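Local coordinates for macrophage migration inhibitory factor-like protein (Leishmania major, PDB 3FWT) that belongs to the macrophage migration inhibitory factor family, whose small alpha/beta subunits assemble here into a trimer, at residues V30-D34 with Q35-N39. Sequence-based numbering, arbitrary orientation.
Sequences VSLDD and QKRAN
Asp-33 caps the helix that begins just after it: its OD1 accepts the backbone N-H of Lys-36, with OD1 and Lys-36 N 2.8 Å apart and an N-H...O angle of 168°. The carboxylate can fold back this way because CG sits between the backbone N and the carbonyl carbon (chi1 56°). A short aspartate suits an N-cap, since its carboxylate reaches an amide that the first helical turn cannot satisfy, and its negative charge should interact favourably with the helix dipole. The methylenes of Lys-36 lie alongside OD1, its CB 3.3 Å from that oxygen, while the outer oxygen, OD2, takes a water that also donates weakly to Gln-35 OE1.

On another side of this turn, Arg-37 bends at chi3 (-82°) and swings its guanidinium back across the start of the helix. One face of the group lies over the carbonyl oxygen of Asp-33, which itself accepts from Arg-37 N at 3.0 Å. At the guanidinium edge, Arg-37 NH2 makes a straight salt bridge, in the guanidinium plane, to Asp-34 OD2, 2.9 Å away and met on its anti side, out of the carboxylate plane; the two flat groups stand nearly perpendicular. A water accepts from Arg-37 NE and donates, over a longer 3.3 Å, to Asp-34 OD2, bridging the same pair. Arg-37 NH1 reaches Leu-32 O in a weak bond of 3.1 Å, and Arg-37 CG rests 4.0 Å from Leu-32 CD1. Arginine suits the place because its methylenes pack on Leu-32 while its guanidinium bonds to polar atoms of the turn.

The buried Leu-32, between strand 22-28 and helix 34-52, packs against Phe-63 of strand 60-64 and Cys-109 of helix 92-109. Asp-65 accepts its backbone N-H, and Arg-37 touches Pro-68 of a second subunit, placing the helix start beside strand 60-64, outermost in this chain's sheet, and a neighbouring chain.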
ATOM      1  N   VAL A  30       2.457   7.743  15.183  1.00  9.53           N
ATOM      2  CA  VAL A  30       2.360   9.079  15.774  1.00 10.74           C
ATOM      3  C   VAL A  30       1.499  10.059  14.948  1.00 12.35           C
ATOM      4  O   VAL A  30       1.162   9.805  13.808  1.00 13.41           O
ATOM      5  CB  VAL A  30       3.755   9.735  15.885  1.00 11.27           C
ATOM      6  CG1 VAL A  30       4.761   8.806  16.484  1.00 13.25           C
ATOM      7  CG2 VAL A  30       4.291  10.154  14.476  1.00  7.93           C
ATOM      8  N   SER A  31       1.167  11.201  15.540  1.00 12.02           N
ATOM      9  CA  SER A  31       0.414  12.211  14.849  1.00 14.54           C
ATOM     10  C   SER A  31       1.401  13.144  14.161  1.00 13.92           C
ATOM     11  O   SER A  31       2.462  13.416  14.714  1.00 15.76           O
ATOM     12  CB  SER A  31      -0.440  12.957  15.886  1.00 16.16           C
ATOM     13  OG  SER A  31      -1.066  14.086  15.342  1.00 20.37           O
ATOM     14  N   LEU A  32       1.116  13.606  12.956  1.00 12.60           N
ATOM     15  CA  LEU A  32       2.069  14.485  12.276  1.00 15.87           C
ATOM     16  C   LEU A  32       1.313  15.788  12.142  1.00 16.47           C
ATOM     17  O   LEU A  32       0.080  15.781  12.128  1.00 18.27           O
ATOM     18  CB  LEU A  32       2.393  13.955  10.876  1.00 14.41           C
ATOM     19  CG  LEU A  32       3.141  12.665  10.823  1.00 19.24           C
ATOM     20  CD1 LEU A  32       3.199  12.213   9.301  1.00 18.27           C
ATOM     21  CD2 LEU A  32       4.466  12.891  11.400  1.00 17.73           C
ATOM     22  N   ASP A  33       1.995  16.913  12.089  1.00 17.68           N
ATOM     23  CA  ASP A  33       1.266  18.142  11.780  1.00 15.61           C
ATOM     24  C   ASP A  33       1.714  18.642  10.441  1.00 14.99           C
ATOM     25  O   ASP A  33       2.526  18.005   9.758  1.00 14.32           O
ATOM     26  CB  ASP A  33       1.458  19.224  12.836  1.00 15.54           C
ATOM     27  CG  ASP A  33       2.958  19.560  13.076  1.00 16.08           C
ATOM     28  OD1 ASP A  33       3.815  19.287  12.174  1.00 14.25           O
ATOM     29  OD2 ASP A  33       3.246  20.077  14.170  1.00 15.82           O
ATOM     30  N   ASP A  34       1.174  19.765  10.026  1.00 14.85           N
ATOM     31  CA  ASP A  34       1.625  20.311   8.750  1.00 16.57           C
ATOM     32  C   ASP A  34       3.147  20.631   8.573  1.00 14.63           C
ATOM     33  O   ASP A  34       3.655  20.464   7.450  1.00 12.23           O
ATOM     34  CB  ASP A  34       0.827  21.521   8.401  1.00 17.27           C
ATOM     35  CG  ASP A  34      -0.507  21.172   7.711  1.00 20.87           C
ATOM     36  OD1 ASP A  34      -1.282  22.116   7.435  1.00 17.53           O
ATOM     37  OD2 ASP A  34      -0.804  19.970   7.560  1.00 18.85           O
ATOM     38  N   GLN A  35       3.818  21.147   9.618  1.00 14.20           N
ATOM     39  CA  GLN A  35       5.263  21.471   9.562  1.00 14.04           C
ATOM     40  C   GLN A  35       6.107  20.194   9.324  1.00 11.48           C
ATOM     41  O   GLN A  35       7.013  20.102   8.433  1.00 10.77           O
ATOM     42  CB  GLN A  35       5.691  22.195  10.881  1.00 16.66           C
ATOM     43  CG  GLN A  35       4.881  23.562  11.172  1.00 21.34           C
ATOM     44  CD  GLN A  35       5.066  24.162  12.590  1.00 23.95           C
ATOM     45  OE1 GLN A  35       4.297  23.864  13.525  1.00 22.45           O
ATOM     46  NE2 GLN A  35       6.058  25.052  12.734  1.00 22.58           N
ATOM     47  N   LYS A  36       5.747  19.161  10.092  1.00 11.45           N
ATOM     48  CA  LYS A  36       6.444  17.923  10.007  1.00 10.20           C
ATOM     49  C   LYS A  36       6.190  17.238   8.690  1.00 11.29           C
ATOM     50  O   LYS A  36       7.102  16.660   8.093  1.00 11.18           O
ATOM     51  CB  LYS A  36       5.982  16.978  11.141  1.00 11.63           C
ATOM     52  CG  LYS A  36       6.643  17.163  12.554  1.00 16.21           C
ATOM     53  CD  LYS A  36       5.753  16.445  13.596  1.00 24.78           C
ATOM     54  CE  LYS A  36       6.485  16.306  14.993  1.00 26.97           C
ATOM     55  NZ  LYS A  36       7.392  17.532  15.112  1.00 31.42           N
ATOM     56  N   ARG A  37       4.947  17.277   8.176  1.00 11.70           N
ATOM     57  CA  ARG A  37       4.820  16.735   6.820  1.00 11.55           C
ATOM     58  C   ARG A  37       5.565  17.561   5.801  1.00 12.03           C
ATOM     59  O   ARG A  37       6.192  16.981   4.919  1.00 11.12           O
ATOM     60  CB  ARG A  37       3.372  16.607   6.352  1.00  9.84           C
ATOM     61  CG  ARG A  37       2.561  15.554   7.160  1.00 12.26           C
ATOM     62  CD  ARG A  37       1.064  15.529   6.676  1.00 10.01           C
ATOM     63  NE  ARG A  37       0.254  16.590   7.294  1.00 15.73           N
ATOM     64  CZ  ARG A  37      -0.400  16.449   8.446  1.00 11.05           C
ATOM     65  NH1 ARG A  37      -0.392  15.274   9.085  1.00  9.81           N
ATOM     66  NH2 ARG A  37      -1.063  17.472   8.973  1.00 12.50           N
ATOM     67  N   ALA A  38       5.498  18.882   5.897  1.00 11.27           N
ATOM     68  CA  ALA A  38       6.260  19.680   4.938  1.00 11.91           C
ATOM     69  C   ALA A  38       7.798  19.383   5.014  1.00 13.15           C
ATOM     70  O   ALA A  38       8.490  19.231   3.992  1.00 13.36           O
ATOM     71  CB  ALA A  38       5.919  21.162   5.080  1.00 11.64           C
ATOM     72  N   ASN A  39       8.310  19.190   6.220  1.00 13.07           N
ATOM     73  CA  ASN A  39       9.720  18.871   6.383  1.00 12.90           C
ATOM     74  C   ASN A  39      10.067  17.503   5.836  1.00 12.77           C
ATOM     75  O   ASN A  39      11.079  17.314   5.139  1.00 12.10           O
ATOM     76  CB  ASN A  39      10.098  18.955   7.878  1.00 12.92           C
ATOM     77  CG  ASN A  39       9.959  20.367   8.453  1.00 18.64           C
ATOM     78  OD1 ASN A  39      10.067  21.338   7.720  1.00 21.66           O
ATOM     79  ND2 ASN A  39       9.791  20.484   9.771  1.00 16.96           N
TER
HETATM   80  O   HOH W   1       5.475  21.084  14.445  1.00 22.74           O
HETATM   81  O   HOH W   2       0.444  18.414   4.959  1.00 12.05           O